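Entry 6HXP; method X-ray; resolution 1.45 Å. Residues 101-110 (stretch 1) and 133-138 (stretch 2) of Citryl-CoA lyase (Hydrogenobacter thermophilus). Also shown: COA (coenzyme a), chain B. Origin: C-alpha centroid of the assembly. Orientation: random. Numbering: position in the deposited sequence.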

ATOM      1  N   GLY A 101     -14.741  -6.994  -5.408  1.00 23.50           N
ATOM      2  CA  GLY A 101     -14.668  -8.374  -5.892  1.00 25.28           C
ATOM      3  C   GLY A 101     -15.923  -8.882  -6.552  1.00 26.49           C
ATOM      4  O   GLY A 101     -15.862  -9.752  -7.423  1.00 26.40           O
ATOM      5  N   ALA A 102     -17.088  -8.324  -6.188  1.00 25.53           N
ATOM      6  CA  ALA A 102     -18.341  -8.761  -6.815  1.00 24.28           C
ATOM      7  C   ALA A 102     -18.333  -8.491  -8.295  1.00 24.90           C
ATOM      8  O   ALA A 102     -19.033  -9.170  -9.018  1.00 25.82           O
ATOM      9  N   LEU A 103     -17.566  -7.498  -8.772  1.00 23.20           N
ATOM     10  CA  LEU A 103     -17.491  -7.257 -10.235  1.00 23.32           C
ATOM     11  C   LEU A 103     -16.852  -8.434 -10.941  1.00 25.87           C
ATOM     12  O   LEU A 103     -17.337  -8.834 -11.993  1.00 24.77           O
ATOM     13  N   GLU A 104     -15.768  -8.977 -10.389  1.00 24.15           N
ATOM     14  CA  GLU A 104     -15.145 -10.175 -10.954  1.00 24.44           C
ATOM     15  C   GLU A 104     -16.116 -11.351 -10.927  1.00 25.85           C
ATOM     16  O   GLU A 104     -16.297 -12.047 -11.928  1.00 25.86           O
ATOM     17  N   ASP A 105     -16.752 -11.570  -9.759  1.00 24.75           N
ATOM     18  CA  ASP A 105     -17.643 -12.691  -9.589  1.00 25.23           C
ATOM     19  C   ASP A 105     -18.849 -12.608 -10.521  1.00 25.77           C
ATOM     20  O   ASP A 105     -19.255 -13.621 -11.076  1.00 27.02           O
ATOM     21  N   ALA A 106     -19.457 -11.434 -10.611  1.00 23.45           N
ATOM     22  CA  ALA A 106     -20.634 -11.245 -11.469  1.00 24.65           C
ATOM     23  C   ALA A 106     -20.257 -11.380 -12.939  1.00 26.22           C
ATOM     24  O   ALA A 106     -21.018 -11.991 -13.684  1.00 26.37           O
ATOM     25  N   MET A 107     -19.073 -10.898 -13.355  1.00 22.96           N
ATOM     26  CA  MET A 107     -18.673 -11.096 -14.753  1.00 22.65           C
ATOM     27  C   MET A 107     -18.505 -12.575 -15.053  1.00 26.53           C
ATOM     28  O   MET A 107     -18.904 -13.028 -16.114  1.00 25.77           O
ATOM     29  N   ARG A 108     -17.914 -13.345 -14.127  1.00 25.31           N
ATOM     30  CA  ARG A 108     -17.737 -14.786 -14.374  1.00 26.30           C
ATOM     31  C   ARG A 108     -19.091 -15.478 -14.467  1.00 28.66           C
ATOM     32  O   ARG A 108     -19.329 -16.287 -15.362  1.00 30.33           O
ATOM     33  N   PHE A 109     -19.995 -15.142 -13.540  1.00 27.35           N
ATOM     34  CA  PHE A 109     -21.333 -15.731 -13.512  1.00 27.80           C
ATOM     35  C   PHE A 109     -22.118 -15.417 -14.813  1.00 30.46           C
ATOM     36  O   PHE A 109     -22.707 -16.323 -15.409  1.00 30.56           O
ATOM     37  N   ILE A 110     -22.132 -14.150 -15.226  1.00 26.66           N
ATOM     38  CA  ILE A 110     -22.833 -13.729 -16.423  1.00 25.73           C
ATOM     39  C   ILE A 110     -22.222 -14.378 -17.668  1.00 30.01           C
ATOM     40  O   ILE A 110     -22.954 -14.902 -18.519  1.00 30.16           O
ATOM     41  N   PRO A 133     -24.486 -17.253  -2.663  1.00 53.25           N
ATOM     42  CA  PRO A 133     -24.966 -15.950  -3.149  1.00 49.27           C
ATOM     43  C   PRO A 133     -24.781 -15.783  -4.657  1.00 45.73           C
ATOM     44  O   PRO A 133     -23.767 -16.191  -5.194  1.00 45.31           O
ATOM     45  N   ILE A 134     -25.776 -15.245  -5.346  1.00 37.68           N
ATOM     46  CA  ILE A 134     -25.674 -14.990  -6.778  1.00 34.33           C
ATOM     47  C   ILE A 134     -24.989 -13.634  -6.913  1.00 35.30           C
ATOM     48  O   ILE A 134     -25.540 -12.627  -6.461  1.00 33.56           O
ATOM     49  N   PRO A 135     -23.793 -13.554  -7.528  1.00 31.14           N
ATOM     50  CA  PRO A 135     -23.087 -12.267  -7.553  1.00 29.65           C
ATOM     51  C   PRO A 135     -23.709 -11.227  -8.445  1.00 30.48           C
ATOM     52  O   PRO A 135     -24.132 -11.540  -9.563  1.00 31.18           O
ATOM     53  N   GLY A 136     -23.741  -9.991  -7.955  1.00 28.24           N
ATOM     54  CA  GLY A 136     -24.305  -8.866  -8.691  1.00 27.43           C
ATOM     55  C   GLY A 136     -25.784  -8.626  -8.449  1.00 28.70           C
ATOM     56  O   GLY A 136     -26.357  -7.762  -9.119  1.00 28.13           O
ATOM     57  N   TYR A 137     -26.403  -9.337  -7.462  1.00 29.32           N
ATOM     58  CA  TYR A 137     -27.815  -9.207  -7.162  1.00 30.68           C
ATOM     59  C   TYR A 137     -28.034  -8.863  -5.704  1.00 35.65           C
ATOM     60  O   TYR A 137     -27.293  -9.323  -4.826  1.00 35.02           O
ATOM     61  N   GLY A 138     -29.091  -8.094  -5.477  1.00 35.01           N
ATOM     62  CA  GLY A 138     -29.511  -7.652  -4.163  1.00 36.36           C
ATOM     63  C   GLY A 138     -28.981  -6.302  -3.732  1.00 39.17           C
ATOM     64  O   GLY A 138     -27.891  -5.893  -4.116  1.00 37.92           O
TER

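The helix of stretch 1 meets an irregular loop, Pro133 to Gly138; no hydrogen bond crosses between them, and their direct contact is mostly close packing of apolar atoms. The main bump is Pro135. Its ring, puckered C-gamma endo, points toward the helix and settles into a shallow hollow lined by Asp105, Ala106 and Phe109. Pro135 CG lies 3.5 Å from Asp105 O, a carbonyl already engaged by Phe109 N one turn on, and Pro135 CB lies 3.6 Å from Asp105 CB. The small methyl of Ala106 keeps the floor low: the two backbones come within 4.7 Å, from Ala106 CA to Pro135 CA, and Ala106 CB sits 4.2 Å from Pro135 CB.

Gly136 extends this close fit. Its CA is 4.1 Å from Ala106 CB, and a CB here would point toward the helix and crowd that methyl; its positive phi, in the type II turn from Ile134 to Tyr137, independently favors glycine.

Phe109, with chi1 in t, is the bump offered by the helix. Its CB is 3.7 Å from Pro135 CG, while its ring reaches into a hollow edged by Ile134 and Tyr137. Ile134, chi1 m and chi2 t, lays CG2 over one ring face, 3.9 Å from the centroid, as a CH-pi contact. Tyr137, chi1 m, brings CE1 to 3.9 Å from Phe109 CE2; its hydroxyl is satisfied elsewhere in the structure.

Polar chemistry is directed instead to coenzyme A. Ile134 N donates to COA N1A (3.0 Å), and COA N6A donates to Ile134 O (2.9 Å) and Tyr137 O (3.0 Å), so loop backbone reads the adenine. Gly136 N donates to COA O5P (3.1 Å). Asp105 (chi1 m) also borders the ligand, OD2 lying 3.4 Å from the carbon COA C2P, a contact and not a hydrogen bond.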

ATOM      1  CB  ALA A 102     -19.515  -8.056  -6.171  1.00 26.77           C
ATOM      2  CB  LEU A 103     -16.680  -6.008 -10.524  1.00 24.26           C
ATOM      3  CG  LEU A 103     -17.353  -4.741 -10.040  1.00 31.22           C
ATOM      4  CD1 LEU A 103     -16.344  -3.706  -9.800  1.00 34.93           C
ATOM      5  CD2 LEU A 103     -18.344  -4.264 -11.060  1.00 37.72           C
ATOM      6  CB  GLU A 104     -13.884 -10.572 -10.182  1.00 26.41           C
ATOM      7  CG  GLU A 104     -12.732  -9.586 -10.190  1.00 25.77           C
ATOM      8  CD  GLU A 104     -11.584  -9.895  -9.217  1.00 30.62           C
ATOM      9  OE1 GLU A 104     -11.710 -10.816  -8.375  1.00 36.02           O
ATOM     10  OE2 GLU A 104     -10.552  -9.188  -9.271  1.00 29.59           O
ATOM     11  CB  ASP A 105     -18.109 -12.805  -8.139  1.00 26.96           C
ATOM     12  CG  ASP A 105     -16.969 -12.938  -7.135  1.00 38.44           C
ATOM     13  OD1 ASP A 105     -15.889 -13.443  -7.525  1.00 37.71           O
ATOM     14  OD2 ASP A 105     -17.164 -12.539  -5.979  1.00 45.04           O
ATOM     15  CB  ALA A 106     -21.253  -9.892 -11.210  1.00 24.18           C
ATOM     16  CB  MET A 107     -17.358 -10.370 -15.060  1.00 23.66           C
ATOM     17  CG  MET A 107     -17.515  -8.862 -15.203  1.00 23.10           C
ATOM     18  SD  MET A 107     -15.977  -8.037 -15.644  1.00 24.12           S
ATOM     19  CE  MET A 107     -15.801  -8.504 -17.395  1.00 23.51           C
ATOM     20  CB  ARG A 108     -16.903 -15.375 -13.236  1.00 27.62           C
ATOM     21  CG  ARG A 108     -16.455 -16.783 -13.497  1.00 32.04           C
ATOM     22  CD  ARG A 108     -15.592 -17.292 -12.365  1.00 32.66           C
ATOM     23  NE  ARG A 108     -14.964 -18.554 -12.772  1.00 50.12           N
ATOM     24  CZ  ARG A 108     -14.093 -19.229 -12.031  1.00 69.01           C
ATOM     25  NH1 ARG A 108     -13.788 -18.814 -10.810  1.00 51.62           N
ATOM     26  NH2 ARG A 108     -13.541 -20.342 -12.497  1.00 64.10           N
ATOM     27  CB  PHE A 109     -22.109 -15.178 -12.307  1.00 27.95           C
ATOM     28  CG  PHE A 109     -23.582 -15.499 -12.329  1.00 30.35           C
ATOM     29  CD1 PHE A 109     -24.021 -16.792 -12.155  1.00 34.46           C
ATOM     30  CD2 PHE A 109     -24.520 -14.507 -12.571  1.00 32.73           C
ATOM     31  CE1 PHE A 109     -25.386 -17.098 -12.206  1.00 36.60           C
ATOM     32  CE2 PHE A 109     -25.881 -14.807 -12.621  1.00 34.56           C
ATOM     33  CZ  PHE A 109     -26.305 -16.106 -12.453  1.00 34.12           C
ATOM     34  CB  ILE A 110     -22.882 -12.191 -16.534  1.00 26.17           C
ATOM     35  CG1 ILE A 110     -23.760 -11.621 -15.420  1.00 26.77           C
ATOM     36  CG2 ILE A 110     -23.406 -11.764 -17.910  1.00 28.24           C
ATOM     37  CD1 ILE A 110     -23.584 -10.166 -15.212  1.00 27.86           C
ATOM     38  CB  PRO A 133     -24.119 -14.931  -2.373  1.00 50.91           C
ATOM     39  CG  PRO A 133     -23.445 -15.696  -1.291  1.00 59.17           C
ATOM     40  CD  PRO A 133     -23.328 -17.099  -1.762  1.00 56.04           C
ATOM     41  CB  ILE A 134     -27.033 -15.044  -7.509  1.00 38.46           C
ATOM     42  CG1 ILE A 134     -27.779 -16.364  -7.196  1.00 42.81           C
ATOM     43  CG2 ILE A 134     -26.785 -14.946  -9.029  1.00 36.74           C
ATOM     44  CD1 ILE A 134     -29.254 -16.278  -7.433  1.00 50.42           C
ATOM     45  CB  PRO A 135     -21.679 -12.641  -8.049  1.00 31.05           C
ATOM     46  CG  PRO A 135     -21.893 -13.868  -8.831  1.00 35.55           C
ATOM     47  CD  PRO A 135     -22.980 -14.625  -8.133  1.00 33.32           C
ATOM     48  CB  TYR A 137     -28.562 -10.495  -7.515  1.00 32.39           C
ATOM     49  CG  TYR A 137     -28.473 -10.781  -8.994  1.00 31.46           C
ATOM     50  CD1 TYR A 137     -27.394 -11.479  -9.519  1.00 33.50           C
ATOM     51  CD2 TYR A 137     -29.404 -10.255  -9.881  1.00 31.05           C
ATOM     52  CE1 TYR A 137     -27.211 -11.601 -10.891  1.00 32.65           C
ATOM     53  CE2 TYR A 137     -29.277 -10.444 -11.252  1.00 30.02           C
ATOM     54  CZ  TYR A 137     -28.173 -11.113 -11.755  1.00 30.62           C
ATOM     55  OH  TYR A 137     -27.973 -11.245 -13.106  1.00 31.30           O
TER
HETATM   56  N1A COA B 300     -28.420 -14.367  -4.255  0.73121.98           N
HETATM   57  C2A COA B 300     -29.234 -15.228  -3.632  0.73122.09           C
HETATM   58  N3A COA B 300     -29.947 -15.046  -2.514  0.73122.41           N
HETATM   59  C4A COA B 300     -29.759 -13.817  -2.015  0.73123.10           C
HETATM   60  C5A COA B 300     -28.945 -12.826  -2.541  0.73122.76           C
HETATM   61  C6A COA B 300     -28.252 -13.132  -3.728  0.73121.89           C
HETATM   62  N6A COA B 300     -27.463 -12.265  -4.368  0.73121.23           N
HETATM   63  N7A COA B 300     -29.011 -11.677  -1.768  0.73123.11           N
HETATM   64  C8A COA B 300     -29.858 -11.989  -0.818  0.73123.70           C
HETATM   65  N9A COA B 300     -30.356 -13.263  -0.908  0.73124.16           N
HETATM   66  C1B COA B 300     -31.387 -13.886  -0.077  0.73125.09           C
HETATM   67  C2B COA B 300     -31.489 -13.354   1.364  0.73125.60           C
HETATM   68  O2B COA B 300     -30.810 -14.226   2.262  0.73125.44           O
HETATM   69  C3B COA B 300     -33.000 -13.385   1.575  0.73126.66           C
HETATM   70  O3B COA B 300     -33.440 -14.742   1.809  0.73127.99           O
HETATM   71  P3B COA B 300     -34.752 -15.202   2.651  0.73128.04           P
HETATM   72  O7A COA B 300     -35.457 -14.029   3.258  0.73128.02           O
HETATM   73  O8A COA B 300     -35.635 -15.977   1.668  0.73127.15           O
HETATM   74  O9A COA B 300     -34.233 -16.191   3.702  0.73128.20           O
HETATM   75  C4B COA B 300     -33.530 -12.985   0.204  0.73126.10           C
HETATM   76  O4B COA B 300     -32.645 -13.676  -0.700  0.73125.40           O
HETATM   77  C5B COA B 300     -33.511 -11.512  -0.125  0.73126.21           C
HETATM   78  O5B COA B 300     -33.982 -10.734   0.995  0.73126.37           O
HETATM   79  P1A COA B 300     -33.544  -9.182   1.189  0.73126.57           P
HETATM   80  O1A COA B 300     -34.016  -8.670   2.495  0.73127.39           O
HETATM   81  O2A COA B 300     -34.100  -8.430  -0.021  0.73126.44           O
HETATM   82  O3A COA B 300     -31.956  -9.117   1.092  0.73125.25           O
HETATM   83  P2A COA B 300     -30.821  -8.777   2.156  0.73124.61           P
HETATM   84  O4A COA B 300     -31.140  -7.518   2.868  0.73125.00           O
HETATM   85  O5A COA B 300     -30.712  -9.995   3.077  0.73124.93           O
HETATM   86  O6A COA B 300     -29.400  -8.710   1.356  0.73123.02           O
HETATM   87  CBP COA B 300     -27.313  -7.657   0.676  0.73119.32           C
HETATM   88  CCP COA B 300     -28.759  -7.444   1.112  0.73121.15           C
HETATM   89  CDP COA B 300     -26.861  -6.411  -0.102  0.73119.16           C
HETATM   90  CEP COA B 300     -26.449  -7.794   1.936  0.73119.21           C
HETATM   91  CAP COA B 300     -27.121  -8.923  -0.200  0.73117.82           C
HETATM   92  OAP COA B 300     -28.176  -9.136  -1.126  0.73117.39           O
HETATM   93  C9P COA B 300     -25.772  -8.981  -0.912  0.73116.64           C
HETATM   94  O9P COA B 300     -24.768  -9.358  -0.312  0.73116.92           O
HETATM   95  N8P COA B 300     -25.763  -8.644  -2.205  0.73115.02           N
HETATM   96  C7P COA B 300     -24.590  -8.803  -3.055  0.73113.39           C
HETATM   97  C6P COA B 300     -24.351 -10.255  -3.420  0.73111.92           C
HETATM   98  C5P COA B 300     -22.975 -10.487  -3.999  0.73110.82           C
HETATM   99  O5P COA B 300     -22.609  -9.902  -5.018  0.73110.14           O
HETATM  100  N4P COA B 300     -22.218 -11.378  -3.357  0.73110.50           N
HETATM  101  C3P COA B 300     -21.145 -12.137  -3.985  0.73110.24           C
HETATM  102  C2P COA B 300     -19.901 -11.319  -4.279  0.73110.22           C
HETATM  103  S1P COA B 300     -19.359 -10.573  -2.718  0.73111.08           S